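Local coordinates for protein cadherin-related family member 2 (Mus musculus, PDB 5CYX) that probably joins neighbouring microvilli of epithelial cells through calcium-dependent adhesion of its extracellular cadherin repeats to CDHR5, and so controls how microvilli pack, at residues L172-N176 / S249-I253; L218-F222 / A314-M318; I256-S260 / I272-G276; R266-F270 / E292-I298. One frame throughout, in Å; residues are numbered along the deposited sequence.

In the fold
All four contacts lie toward the C-terminal end of this three-repeat extracellular fragment. Contact 1 bridges the second and third cadherin repeats at their calcium site. Contact 2 adjoins it, centres about 15 Å apart, and shares one calcium ion with it. Contact 3 is about 12 Å from contact 2, and contact 4 about 19 Å from contact 3 and 23 Å from contact 2, between centres. Contacts 2, 3 and 4 all reach the sheet that holds strands 257-264, 295-304 and 315-324. Along the chain, segments of contacts 1 and 2 alternate, as do those of 3 and 4, which are nested inside contact 2. Together they run from the calcium-bound linker into the third repeat.

Contact 1: residues L172-N176 / S249-I253; sequences LSYNN and SDKGI. With CA (calcium ion), chain E; CA (calcium ion), chain F.
Tyr-174 and Asn-175 of the second cadherin repeat lean on the loop 249-253 of the third. The closest ring approach is Tyr-174 CE1 to Gly-252 N, 3.4 Å. CZ and OH of Tyr-174 both lie near Gly-252 CA, so the ring's outer end rests obliquely on glycine backbone. A beta carbon on residue 252 would come tight against CZ of this ring. The ring gets there because CG stands anti to the backbone N (chi1 175°), which carries the ring over to Gly-252. Beside it, the Asn-175 amide reaches the backbone around Ser-249, Asp-250 and Lys-251. Its orientation in the model is doubtful. CB and CG of Lys-251 pass alongside it, while the amine end leads away.

The contact lies beside the calcium-binding linker between the second and third cadherin repeats. Asp-250 bridges two ions: OD1 binds one calcium at 2.3 Å and OD2 the other at 2.2 Å. Glu-116, Asp-214, Glu-215 and Asp-217 complete the first site with water 1; Leu-218, Asp-248 and Glu-304 serve the second.

Further out, bonds to neighbouring residues hold the loops. Ser-249 OG is hydrogen-bonded to the carbonyl of Asp-219, and Gly-252 N to Asp-214 OD2. Tyr-174 N bonds to Glu-116 OE1, which ties the tyrosine loop to a calcium ligand. Within 172-176, Ser-173 OG accepts from Asn-176 N at 2.9 Å, an ST motif that shapes the turn.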
loop_
_atom_site.group_PDB
_atom_site.type_symbol
_atom_site.label_atom_id
_atom_site.label_comp_id
_atom_site.label_asym_id
_atom_site.label_seq_id
_atom_site.Cartn_x
_atom_site.Cartn_y
_atom_site.Cartn_z
ATOM N N LEU A 172 -11.734 -5.389 11.010
ATOM C CA LEU A 172 -12.786 -6.388 10.809
ATOM C C LEU A 172 -13.560 -6.595 12.099
ATOM O O LEU A 172 -13.060 -6.327 13.155
ATOM C CB LEU A 172 -12.138 -7.742 10.418
ATOM C CG LEU A 172 -11.272 -7.762 9.165
ATOM C CD1 LEU A 172 -10.363 -8.971 8.996
ATOM C CD2 LEU A 172 -12.150 -7.641 7.958
ATOM N N SER A 173 -14.764 -7.183 12.016
ATOM C CA SER A 173 -15.440 -7.736 13.215
ATOM C C SER A 173 -16.421 -8.831 12.834
ATOM O O SER A 173 -17.443 -8.540 12.204
ATOM C CB SER A 173 -16.208 -6.652 14.002
ATOM O OG SER A 173 -16.831 -7.260 15.147
ATOM N N TYR A 174 -16.098 -10.076 13.206
ATOM C CA TYR A 174 -16.991 -11.200 12.995
ATOM C C TYR A 174 -18.407 -10.922 13.525
ATOM O O TYR A 174 -19.356 -11.202 12.863
ATOM C CB TYR A 174 -16.405 -12.491 13.620
ATOM C CG TYR A 174 -17.320 -13.720 13.556
ATOM C CD1 TYR A 174 -18.380 -13.877 14.432
ATOM C CD2 TYR A 174 -17.102 -14.744 12.626
ATOM C CE1 TYR A 174 -19.219 -15.022 14.357
ATOM C CE2 TYR A 174 -17.945 -15.861 12.537
ATOM C CZ TYR A 174 -18.983 -16.002 13.415
ATOM O OH TYR A 174 -19.812 -17.134 13.359
ATOM N N ASN A 175 -18.510 -10.416 14.737
ATOM C CA ASN A 175 -19.772 -10.175 15.434
ATOM C C ASN A 175 -20.470 -8.831 15.166
ATOM O O ASN A 175 -21.666 -8.743 15.237
ATOM C CB ASN A 175 -19.499 -10.274 16.933
ATOM C CG ASN A 175 -19.063 -11.666 17.325
ATOM O OD1 ASN A 175 -17.847 -11.975 17.474
ATOM N ND2 ASN A 175 -20.021 -12.525 17.382
ATOM N N ASN A 176 -19.713 -7.785 14.892
ATOM C CA ASN A 176 -20.315 -6.472 14.664
ATOM C C ASN A 176 -20.318 -5.939 13.243
ATOM O O ASN A 176 -20.978 -4.924 12.992
ATOM C CB ASN A 176 -19.663 -5.471 15.600
ATOM C CG ASN A 176 -19.799 -5.896 17.047
ATOM O OD1 ASN A 176 -18.800 -6.069 17.774
ATOM N ND2 ASN A 176 -21.044 -6.112 17.466
ATOM N N SER A 249 -19.892 -13.171 24.188
ATOM C CA SER A 249 -20.322 -12.309 23.089
ATOM C C SER A 249 -19.653 -12.661 21.783
ATOM O O SER A 249 -20.126 -12.273 20.724
ATOM C CB SER A 249 -20.086 -10.823 23.441
ATOM O OG SER A 249 -20.775 -10.525 24.611
ATOM N N ASP A 250 -18.546 -13.429 21.835
ATOM C CA ASP A 250 -17.928 -13.919 20.619
ATOM C C ASP A 250 -18.729 -15.154 20.158
ATOM O O ASP A 250 -18.471 -16.310 20.586
ATOM C CB ASP A 250 -16.430 -14.239 20.817
ATOM C CG ASP A 250 -15.628 -13.058 21.373
ATOM O OD1 ASP A 250 -15.336 -12.154 20.627
ATOM O OD2 ASP A 250 -15.297 -13.033 22.583
ATOM N N LYS A 251 -19.656 -14.917 19.241
ATOM C CA LYS A 251 -20.640 -15.925 18.813
ATOM C C LYS A 251 -20.037 -16.982 17.885
ATOM O O LYS A 251 -20.638 -17.991 17.680
ATOM C CB LYS A 251 -21.883 -15.307 18.150
ATOM C CG LYS A 251 -22.582 -14.231 18.968
ATOM C CD LYS A 251 -23.180 -14.763 20.257
ATOM C CE LYS A 251 -23.848 -13.637 21.026
ATOM N NZ LYS A 251 -24.096 -14.011 22.442
ATOM N N GLY A 252 -18.875 -16.723 17.319
ATOM C CA GLY A 252 -18.121 -17.717 16.596
ATOM C C GLY A 252 -17.317 -18.653 17.481
ATOM O O GLY A 252 -16.702 -19.574 16.989
ATOM N N ILE A 253 -17.315 -18.378 18.777
ATOM C CA ILE A 253 -16.557 -19.078 19.765
ATOM C C ILE A 253 -17.469 -19.731 20.778
ATOM O O ILE A 253 -17.353 -20.923 20.982
ATOM C CB ILE A 253 -15.463 -18.165 20.425
ATOM C CG1 ILE A 253 -14.392 -17.809 19.382
ATOM C CG2 ILE A 253 -14.725 -18.884 21.565
ATOM C CD1 ILE A 253 -13.506 -16.598 19.722
HETATM CA CA CA E . -14.323 -11.628 18.588
HETATM CA CA CA F . -15.237 -13.764 24.648
HETATM O O HOH W 1 -15.729 -10.134 17.391
HETATM O O HOH W 2 -12.868 -12.948 25.098
HETATM O O HOH W 3 -14.451 -15.861 23.544
#

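Contact 2: residues L218-F222 / A314-M318; sequences LDPRF and AKASM. With CA (calcium ion), chain F.
The Phe-222 ring carries Met-318 over one face. Met-318 SD sits 3.7 Å from the centroid of the Phe-222 ring, 27° off the normal, a Met-aromatic contact. Met-318 CG adds a CH-pi contact at 3.8 Å from the same centroid, nearly on the normal. The first torsion of Met-318 (chi1 68°) sets CG between its backbone N and carbonyl carbon, and the chain then runs extended over the ring. At the ring edge lies the carbonyl of Ala-316, with O 3.7 Å from Phe-222 CE2. A leucine replacing Phe-222 would probably leave the Met-318 sulfur without its aromatic face. Ala-316 CB lies 3.1 Å from Pro-220 O, and Pro-220 CD lies 4.1 Å from Ala-314 CB. Asp-219 leans on the start of the other segment, where water 4 accepts from Lys-315 N and donates weakly to Asp-219 OD2. Just before it, Leu-218 O binds a calcium ion. No direct hydrogen bond joins the segments, although strands 220-222 and 315-318 run at 19° to each other. Arg-221 pairs instead with Val-247 of strand 240-248, while Ala-316 and Met-318 pair with strand 295-304. The contact thus joins the two facing sheets of the third repeat.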
loop_
_atom_site.group_PDB
_atom_site.type_symbol
_atom_site.label_atom_id
_atom_site.label_comp_id
_atom_site.label_asym_id
_atom_site.label_seq_id
_atom_site.Cartn_x
_atom_site.Cartn_y
_atom_site.Cartn_z
ATOM N N LEU A 218 -14.268 -10.161 23.028
ATOM C CA LEU A 218 -15.446 -9.539 23.563
ATOM C C LEU A 218 -15.769 -10.259 24.853
ATOM O O LEU A 218 -15.725 -11.521 24.936
ATOM C CB LEU A 218 -16.587 -9.642 22.557
ATOM C CG LEU A 218 -16.399 -8.871 21.252
ATOM C CD1 LEU A 218 -17.501 -9.235 20.282
ATOM C CD2 LEU A 218 -16.444 -7.365 21.528
ATOM N N ASP A 219 -16.101 -9.474 25.870
ATOM C CA ASP A 219 -16.422 -10.023 27.180
ATOM C C ASP A 219 -17.794 -10.724 27.159
ATOM O O ASP A 219 -18.598 -10.468 26.267
ATOM C CB ASP A 219 -16.386 -8.917 28.263
ATOM C CG ASP A 219 -14.950 -8.481 28.636
ATOM O OD1 ASP A 219 -13.967 -9.195 28.320
ATOM O OD2 ASP A 219 -14.815 -7.409 29.260
ATOM N N PRO A 220 -18.050 -11.615 28.134
ATOM C CA PRO A 220 -19.378 -12.221 28.297
ATOM C C PRO A 220 -20.442 -11.257 28.806
ATOM O O PRO A 220 -20.110 -10.311 29.506
ATOM C CB PRO A 220 -19.137 -13.287 29.354
ATOM C CG PRO A 220 -18.030 -12.726 30.165
ATOM C CD PRO A 220 -17.114 -12.068 29.177
ATOM N N ARG A 221 -21.707 -11.520 28.479
ATOM C CA ARG A 221 -22.846 -10.687 28.922
ATOM C C ARG A 221 -23.955 -11.496 29.573
ATOM O O ARG A 221 -24.432 -12.487 29.016
ATOM C CB ARG A 221 -23.460 -9.968 27.736
ATOM C CG ARG A 221 -22.654 -8.790 27.266
ATOM C CD ARG A 221 -23.174 -8.311 25.922
ATOM N NE ARG A 221 -23.128 -6.851 25.814
ATOM C CZ ARG A 221 -23.952 -5.991 26.431
ATOM N NH1 ARG A 221 -23.778 -4.686 26.247
ATOM N NH2 ARG A 221 -24.932 -6.408 27.239
ATOM N N PHE A 222 -24.404 -11.038 30.728
ATOM C CA PHE A 222 -25.545 -11.653 31.384
ATOM C C PHE A 222 -26.803 -11.546 30.526
ATOM O O PHE A 222 -26.976 -10.598 29.779
ATOM C CB PHE A 222 -25.776 -11.023 32.751
ATOM C CG PHE A 222 -24.759 -11.438 33.761
ATOM C CD1 PHE A 222 -24.922 -12.617 34.481
ATOM C CD2 PHE A 222 -23.618 -10.670 33.973
ATOM C CE1 PHE A 222 -23.978 -13.009 35.402
ATOM C CE2 PHE A 222 -22.654 -11.079 34.887
ATOM C CZ PHE A 222 -22.841 -12.240 35.604
ATOM N N ALA A 314 -11.651 -12.598 30.508
ATOM C CA ALA A 314 -12.824 -12.000 29.911
ATOM C C ALA A 314 -13.927 -12.237 30.914
ATOM O O ALA A 314 -14.339 -13.392 31.127
ATOM C CB ALA A 314 -13.136 -12.671 28.583
ATOM N N LYS A 315 -14.381 -11.144 31.527
ATOM C CA LYS A 315 -15.272 -11.160 32.685
ATOM C C LYS A 315 -16.398 -10.170 32.547
ATOM O O LYS A 315 -16.300 -9.209 31.802
ATOM C CB LYS A 315 -14.527 -10.745 33.955
ATOM C CG LYS A 315 -13.331 -11.614 34.343
ATOM C CD LYS A 315 -12.707 -11.109 35.645
ATOM C CE LYS A 315 -11.927 -9.823 35.421
ATOM N NZ LYS A 315 -11.555 -9.202 36.718
ATOM N N ALA A 316 -17.435 -10.385 33.331
ATOM C CA ALA A 316 -18.489 -9.390 33.547
ATOM C C ALA A 316 -19.076 -9.650 34.910
ATOM O O ALA A 316 -18.960 -10.768 35.443
ATOM C CB ALA A 316 -19.564 -9.483 32.480
ATOM N N SER A 317 -19.691 -8.622 35.484
ATOM C CA SER A 317 -20.228 -8.727 36.826
ATOM C C SER A 317 -21.579 -8.061 36.980
ATOM O O SER A 317 -21.935 -7.174 36.215
ATOM C CB SER A 317 -19.243 -8.140 37.833
ATOM O OG SER A 317 -19.051 -6.770 37.580
ATOM N N MET A 318 -22.338 -8.522 37.967
ATOM C CA MET A 318 -23.549 -7.827 38.358
ATOM C C MET A 318 -24.029 -8.306 39.694
ATOM O O MET A 318 -23.585 -9.353 40.187
ATOM C CB MET A 318 -24.671 -8.025 37.346
ATOM C CG MET A 318 -25.202 -9.453 37.287
ATOM S SD MET A 318 -26.325 -9.422 35.885
ATOM C CE MET A 318 -27.448 -10.675 36.361
HETATM CA CA CA F . -15.237 -13.764 24.648
HETATM O O HOH W 4 -12.932 -8.461 31.162
HETATM O O HOH W 2 -12.868 -12.948 25.098
HETATM O O HOH W 3 -14.451 -15.861 23.544
#

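Contact 3: residues I256-S260 / I272-G276; sequences IVTYS and IREDG
Tyr-259 packs its ring against the turn 273-276, and this is the tight part of the contact. Gly-276 CA lies over one ring face, 3.8 Å from the centroid of the Tyr-259 ring, a CH-pi contact. Val-257 CG1 of the same strand covers the opposite face. At the edge, the Glu-274 carbonyl O comes within 3.1 Å of Tyr-259 CD1. A beta carbon on residue 276 would crowd Tyr-259 CE1, and the positive phi of this residue also suits glycine. With CG beside its backbone N (chi1 -54°), the tyrosine ring is brought against residues 274-276, and its OH bonds to Ala-246 N. Ile-272 joins this inner side: its CD1 is 3.7 Å from Tyr-259 CB, and its CG2 rests on the backbone of Ser-260.

The outer side is looser. Thr-258 and Glu-274 run side by side, pointing the same way, and the methyl CG2 of Thr-258 lies 3.5 Å from Glu-274 OE2. Arg-273 and Asp-275 are exposed and form a salt bridge within the turn. Arg-273 NH2 donates to Asp-275 OD2 at 3.2 Å, nearly in the guanidinium plane and on the syn lone pair, and NE gives a weak bond to OD1.

The turn is a type I beta turn, closed by Gly-276 N to Arg-273 O. It links strands 270-272 and 277-280 as a beta hairpin, laid over the other sheet of the cadherin beta sandwich.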
loop_
_atom_site.group_PDB
_atom_site.type_symbol
_atom_site.label_atom_id
_atom_site.label_comp_id
_atom_site.label_asym_id
_atom_site.label_seq_id
_atom_site.Cartn_x
_atom_site.Cartn_y
_atom_site.Cartn_z
ATOM N N ILE A 256 -17.139 -21.551 27.125
ATOM C CA ILE A 256 -17.834 -21.835 28.364
ATOM C C ILE A 256 -17.604 -20.712 29.406
ATOM O O ILE A 256 -16.527 -20.106 29.450
ATOM C CB ILE A 256 -17.348 -23.177 28.975
ATOM C CG1 ILE A 256 -17.671 -24.351 28.019
ATOM C CG2 ILE A 256 -18.038 -23.432 30.311
ATOM C CD1 ILE A 256 -17.130 -25.696 28.483
ATOM N N VAL A 257 -18.601 -20.468 30.254
ATOM C CA VAL A 257 -18.477 -19.473 31.309
ATOM C C VAL A 257 -18.591 -20.100 32.693
ATOM O O VAL A 257 -19.424 -20.968 32.892
ATOM C CB VAL A 257 -19.555 -18.369 31.147
ATOM C CG1 VAL A 257 -19.555 -17.465 32.347
ATOM C CG2 VAL A 257 -19.296 -17.592 29.885
ATOM N N THR A 258 -17.765 -19.638 33.637
ATOM C CA THR A 258 -17.929 -19.979 35.043
ATOM C C THR A 258 -18.250 -18.739 35.844
ATOM O O THR A 258 -18.181 -17.631 35.335
ATOM C CB THR A 258 -16.701 -20.674 35.630
ATOM O OG1 THR A 258 -15.583 -19.796 35.565
ATOM C CG2 THR A 258 -16.383 -21.895 34.856
ATOM N N TYR A 259 -18.632 -18.936 37.098
ATOM C CA TYR A 259 -19.194 -17.864 37.921
ATOM C C TYR A 259 -18.541 -17.938 39.279
ATOM O O TYR A 259 -18.120 -18.981 39.701
ATOM C CB TYR A 259 -20.719 -18.049 38.079
ATOM C CG TYR A 259 -21.444 -18.176 36.748
ATOM C CD1 TYR A 259 -21.611 -19.416 36.100
ATOM C CD2 TYR A 259 -21.945 -17.070 36.134
ATOM C CE1 TYR A 259 -22.260 -19.501 34.861
ATOM C CE2 TYR A 259 -22.581 -17.149 34.921
ATOM C CZ TYR A 259 -22.760 -18.336 34.291
ATOM O OH TYR A 259 -23.402 -18.282 33.073
ATOM N N SER A 260 -18.441 -16.811 39.957
ATOM C CA SER A 260 -18.059 -16.763 41.374
ATOM C C SER A 260 -18.775 -15.557 41.990
ATOM O O SER A 260 -19.142 -14.645 41.287
ATOM C CB SER A 260 -16.541 -16.630 41.528
ATOM O OG SER A 260 -16.065 -15.516 40.771
ATOM N N ILE A 272 -21.990 -19.817 44.470
ATOM C CA ILE A 272 -22.489 -20.152 43.131
ATOM C C ILE A 272 -21.638 -21.263 42.478
ATOM O O ILE A 272 -20.440 -21.305 42.701
ATOM C CB ILE A 272 -22.530 -18.888 42.259
ATOM C CG1 ILE A 272 -23.285 -19.160 40.967
ATOM C CG2 ILE A 272 -21.119 -18.343 41.977
ATOM C CD1 ILE A 272 -23.689 -17.888 40.251
ATOM N N ARG A 273 -22.268 -22.146 41.696
ATOM C CA ARG A 273 -21.563 -23.173 40.923
ATOM C C ARG A 273 -21.171 -22.699 39.527
ATOM O O ARG A 273 -21.657 -21.679 39.051
ATOM C CB ARG A 273 -22.438 -24.421 40.752
ATOM C CG ARG A 273 -22.894 -25.070 42.034
ATOM C CD ARG A 273 -23.142 -26.543 41.824
ATOM N NE ARG A 273 -24.235 -26.796 40.888
ATOM C CZ ARG A 273 -25.504 -27.074 41.224
ATOM N NH1 ARG A 273 -25.888 -27.145 42.504
ATOM N NH2 ARG A 273 -26.403 -27.281 40.260
ATOM N N GLU A 274 -20.316 -23.487 38.869
ATOM C CA GLU A 274 -19.887 -23.252 37.486
ATOM C C GLU A 274 -21.039 -23.102 36.492
ATOM O O GLU A 274 -20.905 -22.395 35.485
ATOM C CB GLU A 274 -18.967 -24.383 37.014
ATOM C CG GLU A 274 -17.523 -24.283 37.533
ATOM C CD GLU A 274 -16.592 -25.387 36.987
ATOM O OE1 GLU A 274 -16.578 -26.505 37.533
ATOM O OE2 GLU A 274 -15.854 -25.137 36.013
ATOM N N ASP A 275 -22.156 -23.776 36.776
ATOM C CA ASP A 275 -23.321 -23.742 35.911
ATOM C C ASP A 275 -24.291 -22.566 36.210
ATOM O O ASP A 275 -25.403 -22.582 35.728
ATOM C CB ASP A 275 -24.065 -25.086 35.937
ATOM C CG ASP A 275 -24.746 -25.376 37.271
ATOM O OD1 ASP A 275 -24.513 -24.673 38.285
ATOM O OD2 ASP A 275 -25.512 -26.359 37.305
ATOM N N GLY A 276 -23.867 -21.596 37.025
ATOM C CA GLY A 276 -24.662 -20.403 37.330
ATOM C C GLY A 276 -25.698 -20.529 38.446
ATOM O O GLY A 276 -26.443 -19.576 38.708
#

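Contact 4: residues R266-F270 / E292-I298; sequences RPGWF and ENEEVQI
Arg-266 and Glu-292 form a salt bridge that joins the loop before strand 270-272 to the start of the 292-298 segment. Arg-266 NH1 donates to Glu-292 OE2 at 2.7 Å, with an angle of 161° at the hydrogen. The acceptor lies in the guanidinium plane, at its edge, and OE2 uses its syn lone pair. The two flat groups are turned 48° apart, and a single N-H carries the bond. A bend at chi2 (-62°) swings the arginine chain toward the glutamate. With an alanine in place of Arg-266, the Glu-292 carboxylate would probably lose its charged mate and be left free to turn. Arg-266 CB lies over one face of the Trp-269 ring.

Within the segments, Trp-269 N donates to Arg-266 O, closing a type II beta turn with Gly-268 at its third position, and Glu-295 N bonds to Glu-292 O. Others go outside: Asn-281 ND2 to Gly-268 O, and Gln-297 N to Thr-265 OG1.

The rest of the contact is apolar. Val-296 CG2 meets the edge of the Phe-270 ring, 3.8 Å from CE2, and lies 4.1 Å from Trp-269 CE3. Ile-298 CD1 approaches Phe-270 CD2 at 3.6 Å, its chain crossing the phenylalanine at about a right angle. Val-296, Ile-298 and Phe-270 are buried between the strands 270-272 and 295-304, which belong to different sheets. They form part of the hydrophobic core of a cadherin beta sandwich.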
loop_
_atom_site.group_PDB
_atom_site.type_symbol
_atom_site.label_atom_id
_atom_site.label_comp_id
_atom_site.label_asym_id
_atom_site.label_seq_id
_atom_site.Cartn_x
_atom_site.Cartn_y
_atom_site.Cartn_z
ATOM N N ARG A 266 -23.553 -9.725 53.776
ATOM C CA ARG A 266 -23.520 -11.108 54.348
ATOM C C ARG A 266 -22.601 -12.086 53.606
ATOM O O ARG A 266 -23.066 -13.094 53.042
ATOM C CB ARG A 266 -24.930 -11.720 54.528
ATOM C CG ARG A 266 -25.968 -10.797 55.148
ATOM C CD ARG A 266 -25.599 -10.375 56.556
ATOM N NE ARG A 266 -26.248 -9.119 56.923
ATOM C CZ ARG A 266 -26.406 -8.680 58.170
ATOM N NH1 ARG A 266 -27.023 -7.520 58.375
ATOM N NH2 ARG A 266 -25.972 -9.388 59.218
ATOM N N PRO A 267 -21.278 -11.812 53.629
ATOM C CA PRO A 267 -20.315 -12.784 53.126
ATOM C C PRO A 267 -20.562 -14.173 53.717
ATOM O O PRO A 267 -20.900 -14.291 54.897
ATOM C CB PRO A 267 -18.974 -12.229 53.605
ATOM C CG PRO A 267 -19.183 -10.749 53.708
ATOM C CD PRO A 267 -20.634 -10.544 54.035
ATOM N N GLY A 268 -20.439 -15.205 52.882
ATOM C CA GLY A 268 -20.646 -16.574 53.292
ATOM C C GLY A 268 -22.058 -17.113 53.140
ATOM O O GLY A 268 -22.230 -18.326 53.049
ATOM N N TRP A 269 -23.094 -16.264 53.142
ATOM C CA TRP A 269 -24.454 -16.820 53.164
ATOM C C TRP A 269 -24.801 -17.544 51.871
ATOM O O TRP A 269 -25.484 -18.571 51.914
ATOM C CB TRP A 269 -25.494 -15.765 53.471
ATOM C CG TRP A 269 -25.567 -15.382 54.906
ATOM C CD1 TRP A 269 -24.604 -15.559 55.870
ATOM C CD2 TRP A 269 -26.655 -14.715 55.535
ATOM N NE1 TRP A 269 -25.053 -15.062 57.066
ATOM C CE2 TRP A 269 -26.303 -14.531 56.888
ATOM C CE3 TRP A 269 -27.909 -14.269 55.088
ATOM C CZ2 TRP A 269 -27.164 -13.910 57.813
ATOM C CZ3 TRP A 269 -28.772 -13.638 56.012
ATOM C CH2 TRP A 269 -28.388 -13.470 57.358
ATOM N N PHE A 270 -24.317 -17.016 50.743
ATOM C CA PHE A 270 -24.517 -17.635 49.424
ATOM C C PHE A 270 -23.227 -17.866 48.638
ATOM O O PHE A 270 -22.288 -17.099 48.754
ATOM C CB PHE A 270 -25.442 -16.763 48.589
ATOM C CG PHE A 270 -26.728 -16.463 49.260
ATOM C CD1 PHE A 270 -27.756 -17.405 49.270
ATOM C CD2 PHE A 270 -26.918 -15.235 49.918
ATOM C CE1 PHE A 270 -28.956 -17.127 49.920
ATOM C CE2 PHE A 270 -28.100 -14.969 50.571
ATOM C CZ PHE A 270 -29.121 -15.907 50.567
ATOM N N GLU A 292 -32.199 -4.046 56.635
ATOM C CA GLU A 292 -31.971 -4.028 55.170
ATOM C C GLU A 292 -33.048 -4.758 54.356
ATOM O O GLU A 292 -32.735 -5.601 53.506
ATOM C CB GLU A 292 -30.605 -4.641 54.821
ATOM C CG GLU A 292 -29.441 -4.146 55.654
ATOM C CD GLU A 292 -29.054 -5.133 56.735
ATOM O OE1 GLU A 292 -29.866 -5.382 57.658
ATOM O OE2 GLU A 292 -27.931 -5.667 56.652
ATOM N N ASN A 293 -34.313 -4.437 54.624
ATOM C CA ASN A 293 -35.447 -4.868 53.793
ATOM C C ASN A 293 -35.605 -6.396 53.623
ATOM O O ASN A 293 -36.152 -6.863 52.620
ATOM C CB ASN A 293 -35.345 -4.172 52.425
ATOM C CG ASN A 293 -36.693 -3.784 51.858
ATOM O OD1 ASN A 293 -37.025 -4.138 50.731
ATOM N ND2 ASN A 293 -37.466 -3.035 52.628
ATOM N N GLU A 294 -35.144 -7.153 54.623
ATOM C CA GLU A 294 -35.110 -8.627 54.594
ATOM C C GLU A 294 -34.426 -9.192 53.336
ATOM O O GLU A 294 -34.836 -10.223 52.794
ATOM C CB GLU A 294 -36.522 -9.205 54.773
ATOM C CG GLU A 294 -37.257 -8.676 56.008
ATOM C CD GLU A 294 -37.887 -9.775 56.857
ATOM O OE1 GLU A 294 -38.523 -10.699 56.296
ATOM O OE2 GLU A 294 -37.742 -9.717 58.101
ATOM N N GLU A 295 -33.364 -8.509 52.903
ATOM C CA GLU A 295 -32.748 -8.736 51.597
ATOM C C GLU A 295 -31.226 -8.768 51.640
ATOM O O GLU A 295 -30.591 -7.937 52.307
ATOM C CB GLU A 295 -33.162 -7.641 50.622
ATOM C CG GLU A 295 -34.416 -7.962 49.828
ATOM C CD GLU A 295 -34.807 -6.836 48.884
ATOM O OE1 GLU A 295 -33.994 -5.911 48.682
ATOM O OE2 GLU A 295 -35.932 -6.874 48.339
ATOM N N VAL A 296 -30.663 -9.713 50.882
ATOM C CA VAL A 296 -29.240 -9.772 50.627
ATOM C C VAL A 296 -28.964 -9.388 49.177
ATOM O O VAL A 296 -29.633 -9.875 48.263
ATOM C CB VAL A 296 -28.712 -11.188 50.866
ATOM C CG1 VAL A 296 -27.202 -11.173 50.926
ATOM C CG2 VAL A 296 -29.272 -11.754 52.168
ATOM N N GLN A 297 -27.970 -8.521 48.977
ATOM C CA GLN A 297 -27.460 -8.196 47.648
ATOM C C GLN A 297 -26.124 -8.919 47.430
ATOM O O GLN A 297 -25.264 -8.934 48.316
ATOM C CB GLN A 297 -27.309 -6.681 47.469
ATOM C CG GLN A 297 -28.646 -5.926 47.379
ATOM C CD GLN A 297 -28.531 -4.604 46.650
ATOM O OE1 GLN A 297 -29.092 -3.577 47.073
ATOM N NE2 GLN A 297 -27.810 -4.613 45.539
ATOM N N ILE A 298 -25.966 -9.506 46.243
ATOM C CA ILE A 298 -24.833 -10.413 45.912
ATOM C C ILE A 298 -24.260 -10.054 44.550
ATOM O O ILE A 298 -25.022 -9.946 43.590
ATOM C CB ILE A 298 -25.307 -11.891 45.968
ATOM C CG1 ILE A 298 -24.656 -12.594 47.135
ATOM C CG2 ILE A 298 -25.002 -12.717 44.729
ATOM C CD1 ILE A 298 -25.347 -12.317 48.435
#